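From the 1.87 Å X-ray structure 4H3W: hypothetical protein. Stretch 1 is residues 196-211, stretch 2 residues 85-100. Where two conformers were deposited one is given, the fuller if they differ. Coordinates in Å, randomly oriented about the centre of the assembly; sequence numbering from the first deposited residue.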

# COMPACT_ATOMS: atom_id res chain seq x y z
N ALA A 196 -17.97 6.39 -4.87
CA ALA A 196 -16.61 6.78 -4.63
C ALA A 196 -15.99 5.67 -3.78
O ALA A 196 -16.56 5.31 -2.76
CB ALA A 196 -16.55 8.12 -3.92
N VAL A 197 -14.96 5.03 -4.31
CA VAL A 197 -14.15 4.05 -3.60
C VAL A 197 -12.92 4.80 -3.18
O VAL A 197 -12.22 5.34 -4.03
CB VAL A 197 -13.80 2.85 -4.49
CG1 VAL A 197 -12.88 1.84 -3.76
CG2 VAL A 197 -15.08 2.18 -4.97
N GLU A 198 -12.67 4.89 -1.88
CA GLU A 198 -11.55 5.63 -1.36
C GLU A 198 -10.64 4.69 -0.58
O GLU A 198 -11.11 3.99 0.32
CB GLU A 198 -12.04 6.79 -0.51
CG GLU A 198 -10.91 7.65 -0.01
CD GLU A 198 -11.35 8.96 0.64
OE1 GLU A 198 -12.35 9.59 0.19
OE2 GLU A 198 -10.66 9.35 1.61
N LEU A 199 -9.37 4.66 -0.96
CA LEU A 199 -8.38 3.76 -0.35
C LEU A 199 -7.23 4.60 0.22
O LEU A 199 -6.23 4.87 -0.46
CB LEU A 199 -7.88 2.73 -1.36
CG LEU A 199 -8.90 1.93 -2.19
CD1 LEU A 199 -8.19 1.05 -3.20
CD2 LEU A 199 -9.86 1.08 -1.35
N PRO A 200 -7.39 5.08 1.44
CA PRO A 200 -6.35 5.89 2.08
C PRO A 200 -5.18 5.02 2.47
O PRO A 200 -5.37 3.95 3.07
CB PRO A 200 -7.03 6.44 3.34
CG PRO A 200 -8.48 6.16 3.19
CD PRO A 200 -8.58 4.95 2.30
N LEU A 201 -3.97 5.49 2.17
CA LEU A 201 -2.80 4.71 2.42
C LEU A 201 -2.39 4.88 3.89
O LEU A 201 -1.35 5.48 4.19
CB LEU A 201 -1.66 5.09 1.43
CG LEU A 201 -2.00 4.72 -0.02
CD1 LEU A 201 -0.96 5.19 -1.01
CD2 LEU A 201 -2.17 3.22 -0.16
N THR A 202 -3.23 4.33 4.77
CA THR A 202 -2.96 4.17 6.19
C THR A 202 -2.81 2.69 6.42
O THR A 202 -3.82 1.97 6.46
CB THR A 202 -4.09 4.75 7.06
OG1 THR A 202 -4.18 6.13 6.82
CG2 THR A 202 -3.81 4.61 8.54
N PRO A 203 -1.58 2.18 6.47
CA PRO A 203 -1.43 0.71 6.62
C PRO A 203 -2.03 0.15 7.93
O PRO A 203 -1.97 0.81 8.96
CB PRO A 203 0.08 0.50 6.64
CG PRO A 203 0.61 1.74 5.92
CD PRO A 203 -0.29 2.86 6.33
N ALA A 204 -2.61 -1.03 7.84
CA ALA A 204 -3.09 -1.82 8.96
C ALA A 204 -2.01 -2.84 9.32
O ALA A 204 -1.07 -3.00 8.55
CB ALA A 204 -4.38 -2.52 8.57
N PRO A 205 -2.15 -3.52 10.46
CA PRO A 205 -1.11 -4.51 10.88
C PRO A 205 -0.73 -5.55 9.83
O PRO A 205 0.44 -5.93 9.77
CB PRO A 205 -1.76 -5.17 12.13
CG PRO A 205 -2.69 -4.12 12.66
CD PRO A 205 -3.20 -3.35 11.48
N GLU A 206 -1.66 -6.01 9.00
CA GLU A 206 -1.34 -7.04 8.01
C GLU A 206 -0.66 -6.50 6.73
O GLU A 206 -0.33 -7.27 5.81
CB GLU A 206 -2.59 -7.80 7.59
CG GLU A 206 -3.12 -8.76 8.65
CD GLU A 206 -4.30 -9.57 8.12
OE1 GLU A 206 -4.14 -10.37 7.15
OE2 GLU A 206 -5.41 -9.41 8.66
N PHE A 207 -0.44 -5.21 6.66
CA PHE A 207 0.19 -4.63 5.48
C PHE A 207 1.57 -5.26 5.30
O PHE A 207 2.29 -5.44 6.25
CB PHE A 207 0.29 -3.10 5.58
CG PHE A 207 1.01 -2.49 4.44
CD1 PHE A 207 2.38 -2.38 4.44
CD2 PHE A 207 0.32 -2.04 3.33
CE1 PHE A 207 3.06 -1.81 3.37
CE2 PHE A 207 0.99 -1.47 2.25
CZ PHE A 207 2.36 -1.38 2.26
N SER A 208 1.93 -5.57 4.06
CA SER A 208 3.26 -6.10 3.77
C SER A 208 3.66 -5.74 2.34
O SER A 208 2.86 -5.86 1.44
CB SER A 208 3.25 -7.62 3.99
OG SER A 208 4.37 -8.23 3.44
N ALA A 209 4.89 -5.28 2.16
CA ALA A 209 5.44 -4.96 0.85
C ALA A 209 6.96 -4.91 0.92
O ALA A 209 7.54 -4.87 2.00
CB ALA A 209 4.87 -3.63 0.34
N VAL A 210 7.60 -4.97 -0.23
CA VAL A 210 9.03 -4.81 -0.31
C VAL A 210 9.37 -3.65 -1.25
O VAL A 210 8.86 -3.57 -2.38
CB VAL A 210 9.74 -6.07 -0.81
CG1 VAL A 210 11.26 -5.84 -0.84
CG2 VAL A 210 9.40 -7.29 0.04
N SER A 211 10.24 -2.79 -0.77
CA SER A 211 10.76 -1.69 -1.55
C SER A 211 12.30 -1.74 -1.51
O SER A 211 12.88 -2.01 -0.47
CB SER A 211 10.16 -0.40 -1.01
OG SER A 211 10.56 0.73 -1.74
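Stretch 2, residues 85-100: LFDGDFVLALTNPHIT

Two extended segments can stay paired over a long distance even when neither is a regular strand throughout, provided that backbone hydrogen bonds re-form after each irregularity. Residues 85-100 lie antiparallel to residues 196-211 in this way. The strand 98-100 runs beside 196-200, their N-to-C directions 157° apart and their axes approaching to 4.8 Å. Here the pairing is classical: Glu198 N donates to His98 O (2.9 Å) and His98 N to Glu198 O (3.0 Å), while Thr100 N reaches Ala196 O at 2.8 Å. Between these pairs Val197 faces Ile99, with CA atoms 4.5 Å apart and no direct hydrogen bond.

The ladder then breaks at Pro200, which has no N-H to give and sets its CD 3.5 Å from Asn96 O. Water 4 spans the gap, accepting from Asn96 N and donating to Pro200 O, both at 2.8 Å. The register shifts by one before Pro203 and Leu94 bridge, flanked by Thr95 N to Thr202 O (3.0 Å) and Ala204 N to Ala93 O (2.9 Å). A type I turn from Ala204 to Phe207 accompanies a further shift of two, after which Ser208 and Val91 exchange both backbone hydrogen bonds, Val91 N to Ser208 O at 2.8 Å and Ser208 N to Val91 O at 3.1 Å.

The side chains follow this framework. On one face of the sheet, Glu198 CB lies over the His98 ring, 3.9 Å from its centroid; the imidazole is anchored by His98 ND1 to Asn96 O at 2.8 Å. On the other, Val197 CG2 meets Ile99 CG1 at 4.1 Å. Farther along, Leu201 CD2 packs near Leu92 CD1 and Leu94 CD2, each 4.3 Å away. Phe207 CZ touches Phe86 CZ at 3.7 Å, the ring planes inclined at 64°, and Ala209 CB sits almost squarely over the Phe86 face, 3.6 Å from the centroid.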

# COMPACT_ATOMS: atom_id res chain seq x y z
N LEU A 85 2.03 0.38 -7.13
CA LEU A 85 2.55 0.94 -5.89
C LEU A 85 3.87 0.30 -5.41
O LEU A 85 4.71 0.96 -4.82
CB LEU A 85 1.55 0.77 -4.75
CG LEU A 85 0.29 1.57 -4.80
CD1 LEU A 85 -0.61 1.04 -3.70
CD2 LEU A 85 0.59 3.07 -4.66
N PHE A 86 4.02 -0.98 -5.63
CA PHE A 86 5.21 -1.70 -5.26
C PHE A 86 5.50 -2.68 -6.39
O PHE A 86 4.60 -3.05 -7.15
CB PHE A 86 5.07 -2.46 -3.95
CG PHE A 86 4.76 -1.60 -2.78
CD1 PHE A 86 5.77 -0.98 -2.06
CD2 PHE A 86 3.45 -1.37 -2.43
CE1 PHE A 86 5.45 -0.13 -1.01
CE2 PHE A 86 3.12 -0.54 -1.39
CZ PHE A 86 4.13 0.08 -0.68
N ASP A 87 6.77 -3.09 -6.50
CA ASP A 87 7.14 -4.19 -7.36
C ASP A 87 6.84 -5.49 -6.67
O ASP A 87 7.10 -5.62 -5.48
CB ASP A 87 8.63 -4.16 -7.67
CG ASP A 87 8.98 -3.07 -8.66
OD1 ASP A 87 8.12 -2.66 -9.46
OD2 ASP A 87 10.15 -2.62 -8.63
N GLY A 88 6.30 -6.45 -7.41
CA GLY A 88 6.04 -7.76 -6.85
C GLY A 88 4.79 -7.77 -5.96
O GLY A 88 4.05 -6.79 -5.89
N ASP A 89 4.60 -8.87 -5.26
CA ASP A 89 3.40 -9.06 -4.48
C ASP A 89 3.46 -8.20 -3.24
O ASP A 89 4.52 -8.03 -2.62
CB ASP A 89 3.27 -10.51 -4.06
CG ASP A 89 3.02 -11.45 -5.22
OD1 ASP A 89 2.47 -11.04 -6.27
OD2 ASP A 89 3.38 -12.63 -5.04
N PHE A 90 2.32 -7.64 -2.87
CA PHE A 90 2.17 -6.98 -1.59
C PHE A 90 0.75 -7.23 -1.07
O PHE A 90 -0.11 -7.64 -1.81
CB PHE A 90 2.52 -5.49 -1.69
CG PHE A 90 1.70 -4.68 -2.65
CD1 PHE A 90 2.01 -4.68 -4.01
CD2 PHE A 90 0.67 -3.87 -2.21
CE1 PHE A 90 1.29 -3.89 -4.90
CE2 PHE A 90 -0.05 -3.08 -3.10
CZ PHE A 90 0.26 -3.10 -4.44
N VAL A 91 0.58 -7.01 0.23
CA VAL A 91 -0.67 -7.15 0.91
C VAL A 91 -1.11 -5.75 1.31
O VAL A 91 -0.56 -5.15 2.24
CB VAL A 91 -0.55 -8.03 2.15
CG1 VAL A 91 -1.90 -8.13 2.86
CG2 VAL A 91 -0.06 -9.44 1.77
N LEU A 92 -2.13 -5.27 0.62
CA LEU A 92 -2.61 -3.89 0.77
C LEU A 92 -3.69 -3.78 1.85
O LEU A 92 -4.83 -3.53 1.55
CB LEU A 92 -3.12 -3.41 -0.58
CG LEU A 92 -3.56 -1.94 -0.63
CD1 LEU A 92 -2.38 -1.07 -0.31
CD2 LEU A 92 -4.17 -1.59 -1.99
N ALA A 93 -3.30 -4.05 3.10
CA ALA A 93 -4.18 -4.01 4.27
C ALA A 93 -4.18 -2.58 4.81
O ALA A 93 -3.14 -2.06 5.23
CB ALA A 93 -3.68 -4.96 5.33
N LEU A 94 -5.35 -1.95 4.72
CA LEU A 94 -5.55 -0.57 5.03
C LEU A 94 -6.55 -0.44 6.14
O LEU A 94 -7.42 -1.31 6.35
CB LEU A 94 -6.07 0.23 3.79
CG LEU A 94 -5.24 0.10 2.52
CD1 LEU A 94 -5.86 0.81 1.33
CD2 LEU A 94 -3.84 0.63 2.81
N THR A 95 -6.43 0.63 6.90
CA THR A 95 -7.23 0.86 8.08
C THR A 95 -8.66 1.22 7.77
O THR A 95 -9.59 0.89 8.52
CB THR A 95 -6.58 2.01 8.91
OG1 THR A 95 -5.27 1.59 9.31
CG2 THR A 95 -7.41 2.36 10.13
N ASN A 96 -8.85 1.97 6.69
CA ASN A 96 -10.19 2.52 6.43
C ASN A 96 -10.53 2.75 4.95
O ASN A 96 -10.97 3.85 4.54
CB ASN A 96 -10.37 3.81 7.23
CG ASN A 96 -11.81 4.27 7.30
OD1 ASN A 96 -12.75 3.47 7.35
ND2 ASN A 96 -12.00 5.58 7.35
N PRO A 97 -10.39 1.70 4.16
CA PRO A 97 -10.95 1.74 2.82
C PRO A 97 -12.44 1.80 2.98
O PRO A 97 -12.98 1.20 3.92
CB PRO A 97 -10.54 0.40 2.22
CG PRO A 97 -10.55 -0.52 3.40
CD PRO A 97 -10.09 0.30 4.57
N HIS A 98 -13.11 2.61 2.15
CA HIS A 98 -14.55 2.74 2.23
C HIS A 98 -15.11 3.08 0.87
O HIS A 98 -14.39 3.47 -0.05
CB HIS A 98 -14.95 3.80 3.26
CG HIS A 98 -14.30 5.13 3.05
ND1 HIS A 98 -13.02 5.41 3.47
CD2 HIS A 98 -14.76 6.27 2.49
CE1 HIS A 98 -12.71 6.65 3.16
NE2 HIS A 98 -13.74 7.20 2.55
N ILE A 99 -16.41 2.88 0.78
CA ILE A 99 -17.19 3.19 -0.40
C ILE A 99 -18.32 4.08 0.01
O ILE A 99 -19.03 3.78 0.99
CB ILE A 99 -17.77 1.90 -1.03
CG1 ILE A 99 -16.63 0.99 -1.42
CG2 ILE A 99 -18.62 2.21 -2.26
CD1 ILE A 99 -17.05 -0.37 -1.93
N THR A 100 -18.54 5.17 -0.73
CA THR A 100 -19.74 5.98 -0.54
C THR A 100 -20.64 5.88 -1.77
O THR A 100 -20.16 5.68 -2.89
CB THR A 100 -19.45 7.46 -0.30
OG1 THR A 100 -18.79 7.99 -1.45
CG2 THR A 100 -18.55 7.64 0.88
O HOH W 1 8.57 -1.75 -4.52
O HOH W 2 6.23 -5.73 -2.64
O HOH W 3 9.38 -5.80 -4.26
O HOH W 4 -7.14 3.64 5.27